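Local structure of glycoside hydrolase family 15, cellulose signaling associated protein envoy (Hypocrea jecorina, 4WUJ) at residues 104-113 with 122-130; 35-43 with 54-62. The protein senses blue light through a flavin-binding LOV domain, the part present here, and links light to oxidative-stress signalling in the fungus. All blocks are in the same frame, centred on the assembly; numbering follows the deposited sequence.

In the fold
Both contacts belong to the same five-stranded antiparallel sheet of the LOV domain, and both touch the flavin. Their centres lie about 14 Å apart. Contact 1 pairs two long strands, 107-114 and 120-129, at one edge of the sheet, and is partly buried: one face meets the flavin and helix 92-103, the other reaches the second subunit. Contact 2 is largely buried. It joins edge strand 52-55 to strand 39-44, and helix 57-63 to Ser39 and the residues before it. Contact 1 hydrogen-bonds the flavin through Asn113 and also packs on it; contact 2 approaches it closely, through Thr41 and Cys43. Strand 139-144 lies between the two hairpins, and its Gln144 touches both.

Contact 1 of 2, residues 104-113 with 122-130; sequences HQEVQVRIVN and TNVVTILPL. With FMN (flavin mononucleotide), chain I.
Strands 107-113 and 122-129 pair as an antiparallel beta hairpin of the PAS fold, with Val107 opposite Ile127, Val109 opposite Val125 and Ile111 opposite Asn123. Each of these is a hydrogen-bonded pair with two backbone bonds. Ile127 N to Val107 O, at 2.9 Å, is the shortest of the six. Between them, Gln108 faces Thr126 and Arg110 faces Val124 as non-hydrogen-bonded pairs.

Apolar contacts gather on the face carrying Val107, Val109, Ile111, Val125 and Ile127. Val107 and Ile127 lie side by side, with Val107 CG1 3.7 Å from Ile127 CB. Ile111 CG2 meets Val125 CG2 at a slant. Helix 92-103 packs on Val107, Val109 and Ile111. This face also meets the flavin. Ile127 CG1 is anti to the carbonyl carbon (chi1 -55°), and its CD1 reaches 3.7 Å from FMN C9A. Val125 CG2 sits near FMN O4.

On the other face, with CG anti to the backbone N (chi1 175°) and the chain extended, Gln108 NE2 reaches Thr126 OG1 in a weak bond. That hydroxyl also bonds Tyr7 OH of the second subunit, so this face belongs to the dimer contact. At the open end of the hairpin, Glu106 CG meets Pro129 CD at an angle, and the Glu106 carboxylate forms a salt bridge with Arg24 and bonds Thr28 N.

The polar contacts to the flavin lie toward the hairpin loop. Asn113 OD1 accepts from FMN N3 at 2.7 Å, and Asn113 ND2 donates to FMN O2 at 2.8 Å. One amide group thus pairs with N3 and O2 of the pyrimidine ring. Asn123 OD1 accepts from Ala145 N. Asn113 OD1 takes two bonds: Asn123 ND2 also donates to it at 2.9 Å, with the two amide planes 87° apart.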
loop_
_atom_site.group_PDB
_atom_site.type_symbol
_atom_site.label_atom_id
_atom_site.label_comp_id
_atom_site.label_asym_id
_atom_site.label_seq_id
_atom_site.Cartn_x
_atom_site.Cartn_y
_atom_site.Cartn_z
ATOM N N HIS C 104 12.518 20.708 1.877
ATOM C CA HIS C 104 11.884 19.812 0.895
ATOM C C HIS C 104 12.883 18.790 0.344
ATOM O O HIS C 104 12.888 18.504 -0.848
ATOM C CB HIS C 104 11.281 20.600 -0.255
ATOM C CG HIS C 104 10.258 21.590 0.180
ATOM N ND1 HIS C 104 9.469 22.284 -0.708
ATOM C CD2 HIS C 104 9.888 22.001 1.416
ATOM C CE1 HIS C 104 8.656 23.083 -0.037
ATOM N NE2 HIS C 104 8.891 22.926 1.254
ATOM N N GLN C 105 13.731 18.257 1.217
ATOM C CA GLN C 105 14.730 17.285 0.823
ATOM C C GLN C 105 14.350 15.912 1.323
ATOM O O GLN C 105 13.926 15.752 2.474
ATOM C CB GLN C 105 16.102 17.618 1.428
ATOM C CG GLN C 105 16.878 18.744 0.773
ATOM C CD GLN C 105 18.002 19.228 1.663
ATOM O OE1 GLN C 105 18.255 18.651 2.732
ATOM N NE2 GLN C 105 18.681 20.293 1.242
ATOM N N GLU C 106 14.573 14.923 0.464
ATOM C CA GLU C 106 14.522 13.523 0.848
ATOM C C GLU C 106 15.432 13.357 2.019
ATOM O O GLU C 106 16.469 14.010 2.077
ATOM C CB GLU C 106 15.064 12.635 -0.275
ATOM C CG GLU C 106 14.132 12.495 -1.435
ATOM C CD GLU C 106 14.799 11.871 -2.649
ATOM O OE1 GLU C 106 15.538 10.855 -2.495
ATOM O OE2 GLU C 106 14.552 12.408 -3.756
ATOM N N VAL C 107 15.091 12.440 2.912
ATOM C CA VAL C 107 15.944 12.147 4.021
ATOM C C VAL C 107 15.638 10.791 4.545
ATOM O O VAL C 107 14.491 10.332 4.539
ATOM C CB VAL C 107 15.744 13.167 5.163
ATOM C CG1 VAL C 107 14.268 13.228 5.574
ATOM C CG2 VAL C 107 16.612 12.830 6.352
ATOM N N GLN C 108 16.667 10.125 5.018
ATOM C CA GLN C 108 16.458 8.831 5.616
ATOM C C GLN C 108 17.358 8.725 6.810
ATOM O O GLN C 108 18.586 8.890 6.700
ATOM C CB GLN C 108 16.708 7.703 4.603
ATOM C CG GLN C 108 16.614 6.321 5.192
ATOM C CD GLN C 108 16.832 5.229 4.140
ATOM O OE1 GLN C 108 17.907 5.117 3.546
ATOM N NE2 GLN C 108 15.796 4.448 3.883
ATOM N N VAL C 109 16.736 8.457 7.946
ATOM C CA VAL C 109 17.435 8.308 9.191
ATOM C C VAL C 109 16.871 7.125 9.929
ATOM O O VAL C 109 15.852 6.555 9.567
ATOM C CB VAL C 109 17.245 9.555 10.124
ATOM C CG1 VAL C 109 17.388 10.847 9.335
ATOM C CG2 VAL C 109 15.896 9.494 10.832
ATOM N N ARG C 110 17.544 6.769 11.002
ATOM C CA ARG C 110 17.064 5.738 11.881
ATOM C C ARG C 110 16.970 6.424 13.205
ATOM O O ARG C 110 17.767 7.325 13.508
ATOM C CB ARG C 110 18.043 4.535 11.887
ATOM C CG ARG C 110 19.056 4.477 13.035
ATOM C CD ARG C 110 20.194 3.384 12.841
ATOM N NE ARG C 110 21.154 3.534 13.934
ATOM C CZ ARG C 110 22.218 4.348 13.902
ATOM N NH1 ARG C 110 22.537 5.009 12.800
ATOM N NH2 ARG C 110 23.011 4.463 14.958
ATOM N N ILE C 111 15.997 6.028 14.001
ATOM C CA ILE C 111 15.699 6.773 15.185
ATOM C C ILE C 111 14.871 5.903 16.055
ATOM O O ILE C 111 14.170 5.025 15.547
ATOM C CB ILE C 111 14.855 8.085 14.810
ATOM C CG1 ILE C 111 14.386 8.824 16.052
ATOM C CG2 ILE C 111 13.631 7.750 13.920
ATOM C CD1 ILE C 111 13.674 10.143 15.720
ATOM N N VAL C 112 14.862 6.159 17.351
ATOM C CA VAL C 112 14.020 5.371 18.226
ATOM C C VAL C 112 12.651 5.956 18.349
ATOM O O VAL C 112 12.494 7.123 18.739
ATOM C CB VAL C 112 14.624 5.233 19.618
ATOM C CG1 VAL C 112 13.611 4.578 20.578
ATOM C CG2 VAL C 112 15.961 4.439 19.535
ATOM N N ASN C 113 11.642 5.152 18.012
ATOM C CA ASN C 113 10.276 5.484 18.395
ATOM C C ASN C 113 9.670 4.479 19.355
ATOM O O ASN C 113 10.268 3.446 19.696
ATOM C CB ASN C 113 9.345 5.644 17.170
ATOM C CG ASN C 113 9.823 6.706 16.205
ATOM O OD1 ASN C 113 9.538 6.623 15.010
ATOM N ND2 ASN C 113 10.581 7.696 16.707
ATOM N N THR C 122 13.817 0.531 16.583
ATOM C CA THR C 122 14.639 1.267 15.663
ATOM C C THR C 122 13.901 1.444 14.322
ATOM O O THR C 122 13.996 0.619 13.419
ATOM C CB THR C 122 15.985 0.593 15.548
ATOM O OG1 THR C 122 16.576 0.589 16.856
ATOM C CG2 THR C 122 16.890 1.315 14.543
ATOM N N ASN C 123 13.170 2.556 14.219
ATOM C CA ASN C 123 12.348 2.824 13.067
ATOM C C ASN C 123 13.223 3.347 11.948
ATOM O O ASN C 123 13.952 4.339 12.143
ATOM C CB ASN C 123 11.278 3.852 13.478
ATOM C CG ASN C 123 10.279 4.131 12.381
ATOM O OD1 ASN C 123 10.435 3.652 11.254
ATOM N ND2 ASN C 123 9.246 4.928 12.701
ATOM N N VAL C 124 13.210 2.703 10.783
ATOM C CA VAL C 124 13.905 3.314 9.642
ATOM C C VAL C 124 12.915 4.173 8.826
ATOM O O VAL C 124 12.119 3.680 7.982
ATOM C CB VAL C 124 14.653 2.311 8.765
ATOM C CG1 VAL C 124 15.436 3.020 7.677
ATOM C CG2 VAL C 124 15.575 1.423 9.621
ATOM N N VAL C 125 13.000 5.474 9.099
ATOM C CA VAL C 125 12.070 6.457 8.567
ATOM C C VAL C 125 12.669 7.123 7.384
ATOM O O VAL C 125 13.806 7.611 7.425
ATOM C CB VAL C 125 11.760 7.555 9.605
ATOM C CG1 VAL C 125 10.804 8.550 9.029
ATOM C CG2 VAL C 125 11.185 6.953 10.899
ATOM N N THR C 126 11.904 7.174 6.321
ATOM C CA THR C 126 12.287 7.925 5.123
ATOM C C THR C 126 11.207 8.952 4.838
ATOM O O THR C 126 10.032 8.600 4.791
ATOM C CB THR C 126 12.317 7.029 3.866
ATOM O OG1 THR C 126 13.195 5.933 4.075
ATOM C CG2 THR C 126 12.754 7.825 2.644
ATOM N N ILE C 127 11.595 10.190 4.567
ATOM C CA ILE C 127 10.638 11.223 4.285
ATOM C C ILE C 127 10.914 11.785 2.928
ATOM O O ILE C 127 12.036 12.186 2.617
ATOM C CB ILE C 127 10.681 12.309 5.401
ATOM C CG1 ILE C 127 10.470 11.617 6.745
ATOM C CG2 ILE C 127 9.628 13.379 5.141
ATOM C CD1 ILE C 127 10.679 12.427 7.968
ATOM N N LEU C 128 9.891 11.790 2.096
ATOM C CA LEU C 128 9.999 12.325 0.759
ATOM C C LEU C 128 9.026 13.488 0.532
ATOM O O LEU C 128 7.913 13.479 1.032
ATOM C CB LEU C 128 9.744 11.198 -0.251
ATOM C CG LEU C 128 10.668 9.988 -0.033
ATOM C CD1 LEU C 128 10.037 8.893 0.810
ATOM C CD2 LEU C 128 11.077 9.438 -1.352
ATOM N N PRO C 129 9.453 14.495 -0.235
ATOM C CA PRO C 129 8.629 15.628 -0.654
ATOM C C PRO C 129 7.727 15.322 -1.842
ATOM O O PRO C 129 8.129 14.582 -2.736
ATOM C CB PRO C 129 9.673 16.644 -1.111
ATOM C CG PRO C 129 10.780 15.756 -1.702
ATOM C CD PRO C 129 10.848 14.634 -0.689
ATOM N N LEU C 130 6.531 15.909 -1.854
ATOM C CA LEU C 130 5.684 15.927 -3.041
ATOM C C LEU C 130 5.693 17.310 -3.692
ATOM O O LEU C 130 6.293 18.247 -3.166
ATOM C CB LEU C 130 4.239 15.580 -2.670
ATOM C CG LEU C 130 3.842 14.133 -2.897
ATOM C CD1 LEU C 130 4.845 13.208 -2.187
ATOM C CD2 LEU C 130 2.387 13.888 -2.438
HETATM N N1 FMN I . 9.412 11.158 13.341
HETATM C C2 FMN I . 9.585 9.949 13.981
HETATM O O2 FMN I . 10.201 9.892 15.044
HETATM N N3 FMN I . 9.046 8.788 13.433
HETATM C C4 FMN I . 8.352 8.809 12.249
HETATM O O4 FMN I . 7.880 7.763 11.813
HETATM C C4A FMN I . 8.168 10.031 11.586
HETATM N N5 FMN I . 7.454 10.092 10.397
HETATM C C5A FMN I . 7.295 11.285 9.750
HETATM C C6 FMN I . 6.594 11.293 8.559
HETATM C C7 FMN I . 6.381 12.484 7.886
HETATM C C7M FMN I . 5.626 12.438 6.594
HETATM C C8 FMN I . 6.897 13.687 8.420
HETATM C C8M FMN I . 6.673 14.989 7.691
HETATM C C9 FMN I . 7.622 13.663 9.618
HETATM C C9A FMN I . 7.822 12.464 10.293
HETATM N N10 FMN I . 8.529 12.411 11.500
HETATM C C10 FMN I . 8.701 11.200 12.142
HETATM C "C1'" FMN I . 9.194 13.606 12.148
HETATM C "C2'" FMN I . 8.370 14.523 13.022
HETATM O "O2'" FMN I . 7.049 14.554 12.533
HETATM C "C3'" FMN I . 9.070 15.912 13.061
HETATM O "O3'" FMN I . 9.225 16.436 11.746
HETATM C "C4'" FMN I . 10.462 15.805 13.729
HETATM O "O4'" FMN I . 10.276 15.447 15.082
HETATM C "C5'" FMN I . 11.307 17.084 13.600
HETATM O "O5'" FMN I . 10.548 18.216 13.986
HETATM P P FMN I . 10.493 18.693 15.506
HETATM O O1P FMN I . 9.501 19.844 15.528
HETATM O O2P FMN I . 10.039 17.665 16.486
HETATM O O3P FMN I . 11.847 19.174 15.913
#

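Contact 2 of 2, residues 35-43 with 54-62. With FMN (flavin mononucleotide), chain I.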
loop_
_atom_site.group_PDB
_atom_site.type_symbol
_atom_site.label_atom_id
_atom_site.label_comp_id
_atom_site.label_asym_id
_atom_site.label_seq_id
_atom_site.Cartn_x
_atom_site.Cartn_y
_atom_site.Cartn_z
ATOM N N ASP C 35 5.610 -3.206 -0.502
ATOM C CA ASP C 35 4.300 -3.875 -0.636
ATOM C C ASP C 35 3.145 -3.157 0.187
ATOM O O ASP C 35 3.375 -2.099 0.799
ATOM C CB ASP C 35 4.443 -5.377 -0.349
ATOM C CG ASP C 35 4.571 -5.702 1.132
ATOM O OD1 ASP C 35 4.408 -4.801 1.992
ATOM O OD2 ASP C 35 4.860 -6.884 1.448
ATOM N N CYS C 36 1.917 -3.700 0.182
ATOM C CA CYS C 36 0.756 -2.958 0.742
ATOM C C CYS C 36 0.653 -2.980 2.232
ATOM O O CYS C 36 -0.274 -2.401 2.826
ATOM C CB CYS C 36 -0.554 -3.520 0.164
ATOM S SG CYS C 36 -0.576 -3.338 -1.533
ATOM N N SER C 37 1.579 -3.683 2.833
ATOM C CA SER C 37 1.725 -3.688 4.281
ATOM C C SER C 37 2.649 -2.539 4.798
ATOM O O SER C 37 2.813 -2.382 6.012
ATOM C CB SER C 37 2.362 -5.048 4.696
ATOM O OG SER C 37 1.359 -5.991 5.005
ATOM N N VAL C 38 3.336 -1.837 3.889
ATOM C CA VAL C 38 4.309 -0.822 4.291
ATOM C C VAL C 38 3.656 0.183 5.262
ATOM O O VAL C 38 2.499 0.538 5.108
ATOM C CB VAL C 38 4.919 -0.049 3.080
ATOM C CG1 VAL C 38 3.903 0.821 2.405
ATOM C CG2 VAL C 38 6.081 0.843 3.531
ATOM N N SER C 39 4.375 0.578 6.306
ATOM C CA SER C 39 3.875 1.624 7.185
ATOM C C SER C 39 4.128 2.996 6.538
ATOM O O SER C 39 5.256 3.322 6.122
ATOM C CB SER C 39 4.493 1.520 8.550
ATOM O OG SER C 39 4.386 2.738 9.238
ATOM N N LEU C 40 3.067 3.776 6.397
ATOM C CA LEU C 40 3.128 5.001 5.601
ATOM C C LEU C 40 2.277 6.073 6.227
ATOM O O LEU C 40 1.166 5.790 6.687
ATOM C CB LEU C 40 2.637 4.762 4.188
ATOM C CG LEU C 40 2.623 5.954 3.235
ATOM C CD1 LEU C 40 2.899 5.500 1.803
ATOM C CD2 LEU C 40 1.309 6.722 3.317
ATOM N N THR C 41 2.826 7.289 6.286
ATOM C CA THR C 41 2.064 8.457 6.686
ATOM C C THR C 41 2.175 9.498 5.579
ATOM O O THR C 41 3.161 9.569 4.828
ATOM C CB THR C 41 2.519 9.059 8.059
ATOM O OG1 THR C 41 3.845 9.599 7.947
ATOM C CG2 THR C 41 2.501 8.015 9.142
ATOM N N LEU C 42 1.120 10.271 5.457
ATOM C CA LEU C 42 1.071 11.391 4.554
ATOM C C LEU C 42 0.735 12.607 5.430
ATOM O O LEU C 42 -0.254 12.595 6.204
ATOM C CB LEU C 42 -0.018 11.162 3.517
ATOM C CG LEU C 42 -0.125 12.051 2.297
ATOM C CD1 LEU C 42 1.165 12.184 1.492
ATOM C CD2 LEU C 42 -1.220 11.411 1.444
ATOM N N CYS C 43 1.560 13.642 5.313
ATOM C CA CYS C 43 1.407 14.841 6.142
ATOM C C CYS C 43 1.291 16.050 5.253
ATOM O O CYS C 43 1.998 16.153 4.257
ATOM C CB CYS C 43 2.586 14.995 7.083
ATOM S SG CYS C 43 2.703 13.687 8.340
ATOM N N TYR C 54 -3.279 11.022 6.393
ATOM C CA TYR C 54 -3.468 9.618 6.057
ATOM C C TYR C 54 -2.357 8.772 6.659
ATOM O O TYR C 54 -1.164 9.113 6.504
ATOM C CB TYR C 54 -3.445 9.436 4.525
ATOM C CG TYR C 54 -3.536 8.000 4.092
ATOM C CD1 TYR C 54 -2.390 7.201 3.942
ATOM C CD2 TYR C 54 -4.787 7.408 3.847
ATOM C CE1 TYR C 54 -2.496 5.855 3.541
ATOM C CE2 TYR C 54 -4.891 6.088 3.446
ATOM C CZ TYR C 54 -3.754 5.309 3.312
ATOM O OH TYR C 54 -3.935 3.998 2.936
ATOM N N ALA C 55 -2.738 7.662 7.298
ATOM C CA ALA C 55 -1.792 6.616 7.679
ATOM C C ALA C 55 -2.292 5.249 7.159
ATOM O O ALA C 55 -3.512 4.946 7.200
ATOM C CB ALA C 55 -1.635 6.581 9.163
ATOM N N SER C 56 -1.360 4.436 6.661
ATOM C CA SER C 56 -1.695 3.127 6.082
ATOM C C SER C 56 -2.088 2.099 7.153
ATOM O O SER C 56 -1.809 2.295 8.325
ATOM C CB SER C 56 -0.487 2.568 5.331
ATOM O OG SER C 56 0.623 2.454 6.216
ATOM N N PRO C 57 -2.762 1.002 6.750
ATOM C CA PRO C 57 -2.912 -0.139 7.674
ATOM C C PRO C 57 -1.573 -0.579 8.325
ATOM O O PRO C 57 -1.489 -0.861 9.519
ATOM C CB PRO C 57 -3.472 -1.270 6.761
ATOM C CG PRO C 57 -4.226 -0.474 5.658
ATOM C CD PRO C 57 -3.368 0.751 5.426
ATOM N N GLY C 58 -0.534 -0.651 7.519
ATOM C CA GLY C 58 0.792 -0.968 8.044
ATOM C C GLY C 58 1.239 -0.029 9.184
ATOM O O GLY C 58 1.971 -0.453 10.080
ATOM N N PHE C 59 0.825 1.246 9.167
ATOM C CA PHE C 59 1.252 2.163 10.235
ATOM C C PHE C 59 0.532 1.816 11.525
ATOM O O PHE C 59 1.139 1.795 12.592
ATOM C CB PHE C 59 0.988 3.622 9.878
ATOM C CG PHE C 59 1.306 4.622 11.002
ATOM C CD1 PHE C 59 2.604 5.189 11.118
ATOM C CD2 PHE C 59 0.311 5.001 11.915
ATOM C CE1 PHE C 59 2.898 6.133 12.127
ATOM C CE2 PHE C 59 0.578 5.934 12.929
ATOM C CZ PHE C 59 1.878 6.522 13.033
ATOM N N TYR C 60 -0.764 1.555 11.442
ATOM C CA TYR C 60 -1.482 1.173 12.645
ATOM C C TYR C 60 -0.988 -0.196 13.189
ATOM O O TYR C 60 -0.965 -0.434 14.399
ATOM C CB TYR C 60 -2.968 1.179 12.381
ATOM C CG TYR C 60 -3.488 2.515 11.882
ATOM C CD1 TYR C 60 -3.349 3.670 12.656
ATOM C CD2 TYR C 60 -4.139 2.631 10.655
ATOM C CE1 TYR C 60 -3.831 4.901 12.224
ATOM C CE2 TYR C 60 -4.628 3.892 10.203
ATOM C CZ TYR C 60 -4.475 5.009 11.009
ATOM O OH TYR C 60 -4.922 6.243 10.610
ATOM N N GLN C 61 -0.536 -1.068 12.295
ATOM C CA GLN C 61 -0.047 -2.375 12.713
ATOM C C GLN C 61 1.355 -2.230 13.331
ATOM O O GLN C 61 1.695 -2.890 14.316
ATOM C CB GLN C 61 -0.009 -3.358 11.519
ATOM C CG GLN C 61 0.350 -4.783 11.882
ATOM C CD GLN C 61 -0.846 -5.537 12.397
ATOM O OE1 GLN C 61 -1.428 -5.167 13.412
ATOM N NE2 GLN C 61 -1.252 -6.580 11.674
ATOM N N LEU C 62 2.184 -1.393 12.731
ATOM C CA LEU C 62 3.514 -1.193 13.287
ATOM C C LEU C 62 3.431 -0.495 14.636
ATOM O O LEU C 62 4.065 -0.925 15.577
ATOM C CB LEU C 62 4.422 -0.419 12.345
ATOM C CG LEU C 62 5.686 0.116 13.020
ATOM C CD1 LEU C 62 6.643 -1.029 13.393
ATOM C CD2 LEU C 62 6.367 1.097 12.143
HETATM N N1 FMN I . 9.412 11.158 13.341
HETATM C C2 FMN I . 9.585 9.949 13.981
HETATM O O2 FMN I . 10.201 9.892 15.044
HETATM N N3 FMN I . 9.046 8.788 13.433
HETATM C C4 FMN I . 8.352 8.809 12.249
HETATM O O4 FMN I . 7.880 7.763 11.813
HETATM C C4A FMN I . 8.168 10.031 11.586
HETATM N N5 FMN I . 7.454 10.092 10.397
HETATM C C5A FMN I . 7.295 11.285 9.750
HETATM C C6 FMN I . 6.594 11.293 8.559
HETATM C C7 FMN I . 6.381 12.484 7.886
HETATM C C7M FMN I . 5.626 12.438 6.594
HETATM C C8 FMN I . 6.897 13.687 8.420
HETATM C C8M FMN I . 6.673 14.989 7.691
HETATM C C9 FMN I . 7.622 13.663 9.618
HETATM C C9A FMN I . 7.822 12.464 10.293
HETATM N N10 FMN I . 8.529 12.411 11.500
HETATM C C10 FMN I . 8.701 11.200 12.142
HETATM C "C1'" FMN I . 9.194 13.606 12.148
HETATM C "C2'" FMN I . 8.370 14.523 13.022
HETATM O "O2'" FMN I . 7.049 14.554 12.533
HETATM C "C3'" FMN I . 9.070 15.912 13.061
HETATM O "O3'" FMN I . 9.225 16.436 11.746
HETATM C "C4'" FMN I . 10.462 15.805 13.729
HETATM O "O4'" FMN I . 10.276 15.447 15.082
HETATM C "C5'" FMN I . 11.307 17.084 13.600
HETATM O "O5'" FMN I . 10.548 18.216 13.986
HETATM P P FMN I . 10.493 18.693 15.506
HETATM O O1P FMN I . 9.501 19.844 15.528
HETATM O O2P FMN I . 10.039 17.665 16.486
HETATM O O3P FMN I . 11.847 19.174 15.913
HETATM O O HOH W 1 -0.181 -0.570 4.661
#
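Leu42 against Tyr54 and Ser39 against Phe59 make a buried strand-to-strand and strand-to-helix contact at one edge of the sheet. Strand 39-43 pairs with the short strand 54-55, and helix 57-62 packs against Ser39. Leu42 and Tyr54 form a hydrogen-bonded antiparallel pair. Leu42 N donates to Tyr54 O at 2.8 Å, while the return bond is weak. Thr41 and Ala55 form the next, non-hydrogen-bonded pair, and just beyond it Ser56 N donates to Leu40 O.

Ser56 is the hub where strand gives way to helix. Its OG lies between the backbone N and the carbonyl carbon (chi1 58°), which turns it to segment 35-43, where it donates to Val38 O, in the carbonyl plane on a lone pair, and accepts from Leu40 N at 2.8 Å. It also accepts weakly from Phe59 N. Ser56 is thus the N-cap, and in this PAS fold one hydroxyl ties the helix start to the strand beside it. A water extends the link, donating to Cys36 O and Val38 O and accepting from Gly58 N. Gly58 CA comes within 3.2 Å of Ser37 O.

Leu40 CD2 meets the edge of the Tyr54 ring, 3.8 Å from CD1; the Tyr54 hydroxyl bonds Cys36 N of the second subunit. On the flavin side, Thr41 CG2 presses obliquely on the Phe59 ring, 3.4 Å from CD1. Ser39 OG lies at that ring's edge and bonds Gln144 OE1. Thr41 OG1 approaches FMN C6 at 3.3 Å and makes a weak hydrogen bond with Gln144 NE2; Cys43 SG sits 3.6 Å from FMN C7M.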